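Long-range contacts in NUDIX hydrolase (PDB 4KTB), which is of unproven function but belongs to the Nudix hydrolase superfamily and possibly cleaves diadenosine tetraphosphate asymmetrically: residues P111-Y117 / A133-I139; V75-V79 / R91-L97. All coordinates share one frame; numbering follows the deposited sequence.

How the contacts relate
The two contacts come in series along the chain: contact 2 closes with helix 85-97 before strand 113-118 opens contact 1. Their centres lie 14 Å apart and their nearest atoms about 5 Å, without touching. Both reach the central mixed sheet, where strand 39-49 runs between them, antiparallel to strand 75-78 and parallel to strand 133-141. Contact 1 is a strand pair within that sheet; contact 2 lays helix 85-97 against it. Asp43 meets side chains of both, though only weakly that of Ser76, whose backbone O is a sodium ligand. The second subunit touches both contacts. Strand 39-49 thus ties the subunit-facing strand pair to the probable Nudix-box region.

Contact 1 of 2, residues P111-Y117 / A133-I139; sequences PFTVAEY and AVSLAYI
Pro111 sets CB over one face of the Tyr138 ring, off-centre, 4.0 Å from its centroid, a CH-pi contact. It leads into an antiparallel strand pair in the mixed sheet of the Nudix fold. Backbone bonds run along the pair: Ala115 and Ser135 exchange two, both 2.8 Å from N to O, and Tyr117 and Ala133 likewise bond in both directions. At the other end Phe112 N donates to Ala137 O. The Phe112 side chain has CG between its backbone N and carbonyl carbon (chi1 81°), and the ring reaches alongside Ala137, with CE2 3.5 Å from Ala137 CB. On one face of the sheet Val114 straddles two neighbours: CG1 meets Val134 CG1 at 3.7 Å, and CG2 lies beside Leu136 CD2, also at 3.7 Å. Pro111 CG closes on the same Leu136 methyl. Further out, this face reaches the subunit boundary, where Leu136 packs on Leu136 of the second subunit. The opposite face, with Thr113 and Tyr117, is covered by helix 176-186. There Tyr117 has CG anti to its carbonyl carbon (chi1 -59°), and its ring turns an edge to Ser135. Asp43 OD2 takes hydrogen bonds from the hydroxyls of both residues, while Tyr117 CE1 rests 3.7 Å from Ser135 CB.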
loop_
_atom_site.group_PDB
_atom_site.type_symbol
_atom_site.label_atom_id
_atom_site.label_comp_id
_atom_site.label_asym_id
_atom_site.label_seq_id
_atom_site.Cartn_x
_atom_site.Cartn_y
_atom_site.Cartn_z
ATOM N N PRO A 111 4.393 -1.151 5.251
ATOM C CA PRO A 111 3.638 -0.531 6.342
ATOM C C PRO A 111 2.542 0.333 5.780
ATOM O O PRO A 111 2.530 0.610 4.589
ATOM C CB PRO A 111 4.679 0.344 7.034
ATOM C CG PRO A 111 5.595 0.753 5.922
ATOM C CD PRO A 111 5.662 -0.451 4.988
ATOM N N PHE A 112 1.626 0.768 6.625
ATOM C CA PHE A 112 0.625 1.670 6.123
ATOM C C PHE A 112 1.220 3.066 5.992
ATOM O O PHE A 112 0.694 3.907 5.266
ATOM C CB PHE A 112 -0.633 1.635 6.987
ATOM C CG PHE A 112 -0.547 2.452 8.237
ATOM C CD1 PHE A 112 -0.855 3.807 8.227
ATOM C CD2 PHE A 112 -0.204 1.860 9.435
ATOM C CE1 PHE A 112 -0.791 4.553 9.381
ATOM C CE2 PHE A 112 -0.141 2.601 10.594
ATOM C CZ PHE A 112 -0.434 3.949 10.568
ATOM N N THR A 113 2.323 3.317 6.683
ATOM C CA THR A 113 3.031 4.586 6.528
ATOM C C THR A 113 4.394 4.462 7.132
ATOM O O THR A 113 4.731 3.442 7.715
ATOM C CB THR A 113 2.336 5.788 7.230
ATOM O OG1 THR A 113 2.916 7.004 6.763
ATOM C CG2 THR A 113 2.567 5.743 8.720
ATOM N N VAL A 114 5.177 5.513 6.968
ATOM C CA VAL A 114 6.431 5.642 7.661
ATOM C C VAL A 114 6.382 6.932 8.460
ATOM O O VAL A 114 6.130 7.997 7.915
ATOM C CB VAL A 114 7.603 5.662 6.704
ATOM C CG1 VAL A 114 8.888 5.874 7.473
ATOM C CG2 VAL A 114 7.667 4.358 5.903
ATOM N N ALA A 115 6.599 6.817 9.764
ATOM C CA ALA A 115 6.541 7.961 10.670
ATOM C C ALA A 115 7.966 8.349 11.045
ATOM O O ALA A 115 8.699 7.553 11.655
ATOM C CB ALA A 115 5.761 7.618 11.915
ATOM N N GLU A 116 8.350 9.568 10.696
ATOM C CA GLU A 116 9.708 10.000 10.883
ATOM C C GLU A 116 9.773 10.955 12.055
ATOM O O GLU A 116 9.519 12.147 11.919
ATOM C CB GLU A 116 10.201 10.622 9.585
ATOM C CG GLU A 116 9.943 9.695 8.409
ATOM C CD GLU A 116 10.312 10.276 7.051
ATOM O OE1 GLU A 116 9.609 9.956 6.072
ATOM O OE2 GLU A 116 11.309 11.023 6.944
ATOM N N TYR A 117 10.077 10.394 13.216
ATOM C CA TYR A 117 10.185 11.167 14.433
ATOM C C TYR A 117 11.508 11.891 14.429
ATOM O O TYR A 117 12.565 11.263 14.508
ATOM C CB TYR A 117 10.125 10.261 15.661
ATOM C CG TYR A 117 8.880 9.408 15.817
ATOM C CD1 TYR A 117 8.807 8.139 15.242
ATOM C CD2 TYR A 117 7.805 9.845 16.585
ATOM C CE1 TYR A 117 7.694 7.347 15.403
ATOM C CE2 TYR A 117 6.683 9.066 16.749
ATOM C CZ TYR A 117 6.633 7.818 16.157
ATOM O OH TYR A 117 5.527 7.028 16.317
ATOM N N ALA A 133 14.106 8.782 14.772
ATOM C CA ALA A 133 13.611 7.448 14.481
ATOM C C ALA A 133 12.765 7.458 13.217
ATOM O O ALA A 133 11.876 8.294 13.037
ATOM C CB ALA A 133 12.831 6.876 15.642
ATOM N N VAL A 134 13.066 6.514 12.338
ATOM C CA VAL A 134 12.277 6.282 11.148
ATOM C C VAL A 134 11.482 5.011 11.401
ATOM O O VAL A 134 12.046 3.922 11.489
ATOM C CB VAL A 134 13.173 6.122 9.919
ATOM C CG1 VAL A 134 12.342 5.832 8.662
ATOM C CG2 VAL A 134 14.000 7.378 9.712
ATOM N N SER A 135 10.166 5.150 11.524
ATOM C CA SER A 135 9.358 4.038 11.985
ATOM C C SER A 135 8.391 3.487 10.949
ATOM O O SER A 135 7.600 4.229 10.370
ATOM C CB SER A 135 8.573 4.440 13.227
ATOM O OG SER A 135 8.001 3.295 13.815
ATOM N N LEU A 136 8.435 2.170 10.760
ATOM C CA LEU A 136 7.485 1.468 9.896
ATOM C C LEU A 136 6.249 1.102 10.700
ATOM O O LEU A 136 6.319 0.315 11.649
ATOM C CB LEU A 136 8.110 0.195 9.333
ATOM C CG LEU A 136 9.333 0.433 8.460
ATOM C CD1 LEU A 136 9.993 -0.881 8.079
ATOM C CD2 LEU A 136 8.934 1.175 7.220
ATOM N N ALA A 137 5.116 1.682 10.328
ATOM C CA ALA A 137 3.938 1.582 11.168
ATOM C C ALA A 137 2.996 0.545 10.613
ATOM O O ALA A 137 2.774 0.481 9.410
ATOM C CB ALA A 137 3.248 2.927 11.297
ATOM N N TYR A 138 2.442 -0.274 11.494
ATOM C CA TYR A 138 1.469 -1.253 11.062
ATOM C C TYR A 138 0.261 -1.262 11.978
ATOM O O TYR A 138 0.360 -0.973 13.164
ATOM C CB TYR A 138 2.090 -2.651 11.022
ATOM C CG TYR A 138 3.333 -2.782 10.169
ATOM C CD1 TYR A 138 4.570 -2.431 10.677
ATOM C CD2 TYR A 138 3.273 -3.279 8.873
ATOM C CE1 TYR A 138 5.712 -2.557 9.926
ATOM C CE2 TYR A 138 4.426 -3.411 8.102
ATOM C CZ TYR A 138 5.643 -3.042 8.649
ATOM O OH TYR A 138 6.804 -3.146 7.941
ATOM N N ILE A 139 -0.889 -1.585 11.406
ATOM C CA ILE A 139 -2.061 -1.919 12.193
ATOM C C ILE A 139 -2.000 -3.411 12.501
ATOM O O ILE A 139 -1.936 -4.244 11.583
ATOM C CB ILE A 139 -3.335 -1.663 11.401
ATOM C CG1 ILE A 139 -3.554 -0.164 11.218
ATOM C CG2 ILE A 139 -4.538 -2.261 12.096
ATOM C CD1 ILE A 139 -4.642 0.145 10.222
#

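Contact 2 of 2, residues V75-V79 / R91-L97; sequences VSGRV and RHIEKDL. With NA (sodium ion), chain E.
His92 lays one ring face over Gly77: Gly77 CA is 3.4 Å from His92 CE1 and makes a CH-pi contact. With CG anti to its carbonyl carbon (chi1 -77°), the imidazole reaches along the strand, and NE2 donates a nearly straight hydrogen bond of 2.9 Å to Arg78 O, which lies in the imidazole plane, though NE2 sits off the carbonyl plane. This bond fixes the ring's rotation and leaves ND1 facing water 2, at 2.9 Å. Beside it, Val75 fills the angle between strand and helix: CG1 packs against His92 CB and the tip of Ile93, while CG2 lies 4.0 Å from Asp96 CB, the two side chains running antiparallel. Ser76 O binds the sodium ion at 2.3 Å; the other five ligands are waters, water 3 a distant one at 2.9 Å. The helix holds the ion only through this water shell. Asp96 OD2 receives hydrogen bonds from waters 1 and 2, Asp96 OD1 one from water 3, and Lys95 NZ donates to water 2 at 3.1 Å. Asn152 also bonds OD1, helping position the carboxylate. Arg91 forms a salt bridge with Glu83, and one face of its guanidinium lies over His92 CD2. Gly77, Glu83 and Arg91 fit the spacing of the Nudix box, the loop-helix-loop motif of this superfamily; His92, Lys95 and Asp96 occupy positions of its usual glutamates, consistent with a degenerate Nudix box.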
loop_
_atom_site.group_PDB
_atom_site.type_symbol
_atom_site.label_atom_id
_atom_site.label_comp_id
_atom_site.label_asym_id
_atom_site.label_seq_id
_atom_site.Cartn_x
_atom_site.Cartn_y
_atom_site.Cartn_z
ATOM N N VAL A 75 2.041 0.725 20.295
ATOM C CA VAL A 75 3.100 -0.229 20.565
ATOM C C VAL A 75 4.275 0.117 19.651
ATOM O O VAL A 75 4.148 0.097 18.429
ATOM C CB VAL A 75 2.599 -1.661 20.378
ATOM C CG1 VAL A 75 3.766 -2.659 20.308
ATOM C CG2 VAL A 75 1.615 -2.010 21.504
ATOM N N SER A 76 5.409 0.465 20.254
ATOM C CA SER A 76 6.466 1.150 19.522
ATOM C C SER A 76 7.859 0.835 20.052
ATOM O O SER A 76 8.073 0.751 21.258
ATOM C CB SER A 76 6.230 2.659 19.581
ATOM O OG SER A 76 7.311 3.373 19.012
ATOM N N GLY A 77 8.811 0.675 19.144
ATOM C CA GLY A 77 10.161 0.400 19.572
ATOM C C GLY A 77 11.137 0.095 18.459
ATOM O O GLY A 77 10.770 -0.063 17.293
ATOM N N ARG A 78 12.393 -0.012 18.858
ATOM C CA ARG A 78 13.516 -0.128 17.957
ATOM C C ARG A 78 13.552 -1.512 17.330
ATOM O O ARG A 78 13.082 -2.479 17.924
ATOM C CB ARG A 78 14.788 0.116 18.766
ATOM C CG ARG A 78 16.042 0.339 17.957
ATOM C CD ARG A 78 17.198 0.721 18.880
ATOM N NE ARG A 78 17.627 -0.386 19.737
ATOM C CZ ARG A 78 18.538 -1.292 19.388
ATOM N NH1 ARG A 78 19.117 -1.230 18.193
ATOM N NH2 ARG A 78 18.869 -2.264 20.229
ATOM N N VAL A 79 14.083 -1.620 16.120
ATOM C CA VAL A 79 14.339 -2.940 15.553
ATOM C C VAL A 79 15.778 -3.292 15.876
ATOM O O VAL A 79 16.674 -2.514 15.584
ATOM C CB VAL A 79 14.157 -2.965 14.040
ATOM C CG1 VAL A 79 14.593 -4.330 13.488
ATOM C CG2 VAL A 79 12.709 -2.713 13.683
ATOM N N ARG A 91 7.984 -9.196 18.935
ATOM C CA ARG A 91 8.643 -8.917 20.199
ATOM C C ARG A 91 7.999 -7.759 20.940
ATOM O O ARG A 91 7.863 -7.790 22.152
ATOM C CB ARG A 91 10.118 -8.621 19.947
ATOM C CG ARG A 91 10.905 -8.350 21.192
ATOM C CD ARG A 91 12.396 -8.326 20.904
ATOM N NE ARG A 91 12.742 -7.290 19.938
ATOM C CZ ARG A 91 12.972 -6.026 20.259
ATOM N NH1 ARG A 91 12.881 -5.642 21.526
ATOM N NH2 ARG A 91 13.288 -5.155 19.312
ATOM N N HIS A 92 7.587 -6.730 20.215
ATOM C CA HIS A 92 7.089 -5.525 20.879
ATOM C C HIS A 92 5.659 -5.724 21.324
ATOM O O HIS A 92 5.226 -5.162 22.325
ATOM C CB HIS A 92 7.262 -4.274 19.995
ATOM C CG HIS A 92 8.669 -3.763 19.955
ATOM N ND1 HIS A 92 9.268 -3.153 21.035
ATOM C CD2 HIS A 92 9.609 -3.799 18.976
ATOM C CE1 HIS A 92 10.513 -2.829 20.725
ATOM N NE2 HIS A 92 10.744 -3.210 19.482
ATOM N N ILE A 93 4.932 -6.553 20.587
ATOM C CA ILE A 93 3.570 -6.892 20.973
ATOM C C ILE A 93 3.550 -7.710 22.265
ATOM O O ILE A 93 2.778 -7.427 23.183
ATOM C CB ILE A 93 2.847 -7.654 19.849
ATOM C CG1 ILE A 93 2.631 -6.743 18.644
ATOM C CG2 ILE A 93 1.502 -8.180 20.319
ATOM C CD1 ILE A 93 1.454 -5.791 18.802
ATOM N N GLU A 94 4.400 -8.727 22.334
ATOM C CA GLU A 94 4.506 -9.543 23.533
ATOM C C GLU A 94 4.918 -8.669 24.715
ATOM O O GLU A 94 4.334 -8.745 25.790
ATOM C CB GLU A 94 5.545 -10.637 23.297
ATOM C CG GLU A 94 5.405 -11.837 24.183
ATOM C CD GLU A 94 6.201 -11.713 25.455
ATOM O OE1 GLU A 94 7.114 -10.864 25.501
ATOM O OE2 GLU A 94 5.923 -12.468 26.414
ATOM N N LYS A 95 5.916 -7.822 24.484
ATOM C CA LYS A 95 6.485 -6.938 25.502
ATOM C C LYS A 95 5.484 -5.981 26.146
ATOM O O LYS A 95 5.564 -5.719 27.344
ATOM C CB LYS A 95 7.652 -6.140 24.902
ATOM C CG LYS A 95 8.241 -5.076 25.807
ATOM C CD LYS A 95 9.518 -4.510 25.204
ATOM C CE LYS A 95 9.965 -3.274 25.953
ATOM N NZ LYS A 95 8.839 -2.308 26.042
ATOM N N ASP A 96 4.546 -5.457 25.365
ATOM C CA ASP A 96 3.595 -4.463 25.882
ATOM C C ASP A 96 2.243 -5.067 26.302
ATOM O O ASP A 96 1.562 -4.531 27.175
ATOM C CB ASP A 96 3.372 -3.337 24.845
ATOM C CG ASP A 96 4.372 -2.190 24.979
ATOM O OD1 ASP A 96 4.745 -1.838 26.115
ATOM O OD2 ASP A 96 4.783 -1.626 23.943
ATOM N N LEU A 97 1.867 -6.184 25.680
ATOM C CA LEU A 97 0.493 -6.700 25.787
ATOM C C LEU A 97 0.406 -8.121 26.324
ATOM O O LEU A 97 -0.686 -8.686 26.445
ATOM C CB LEU A 97 -0.206 -6.660 24.425
ATOM C CG LEU A 97 -0.412 -5.292 23.775
ATOM C CD1 LEU A 97 -1.181 -5.448 22.478
ATOM C CD2 LEU A 97 -1.140 -4.347 24.742
HETATM NA NA NA E . 8.037 0.545 23.527
HETATM O O HOH W 1 5.749 1.103 23.303
HETATM O O HOH W 2 7.922 -1.729 23.121
HETATM O O HOH W 3 6.702 0.022 25.993
HETATM O O HOH W 4 7.730 2.781 23.808
HETATM O O HOH W 5 10.409 0.468 23.887
#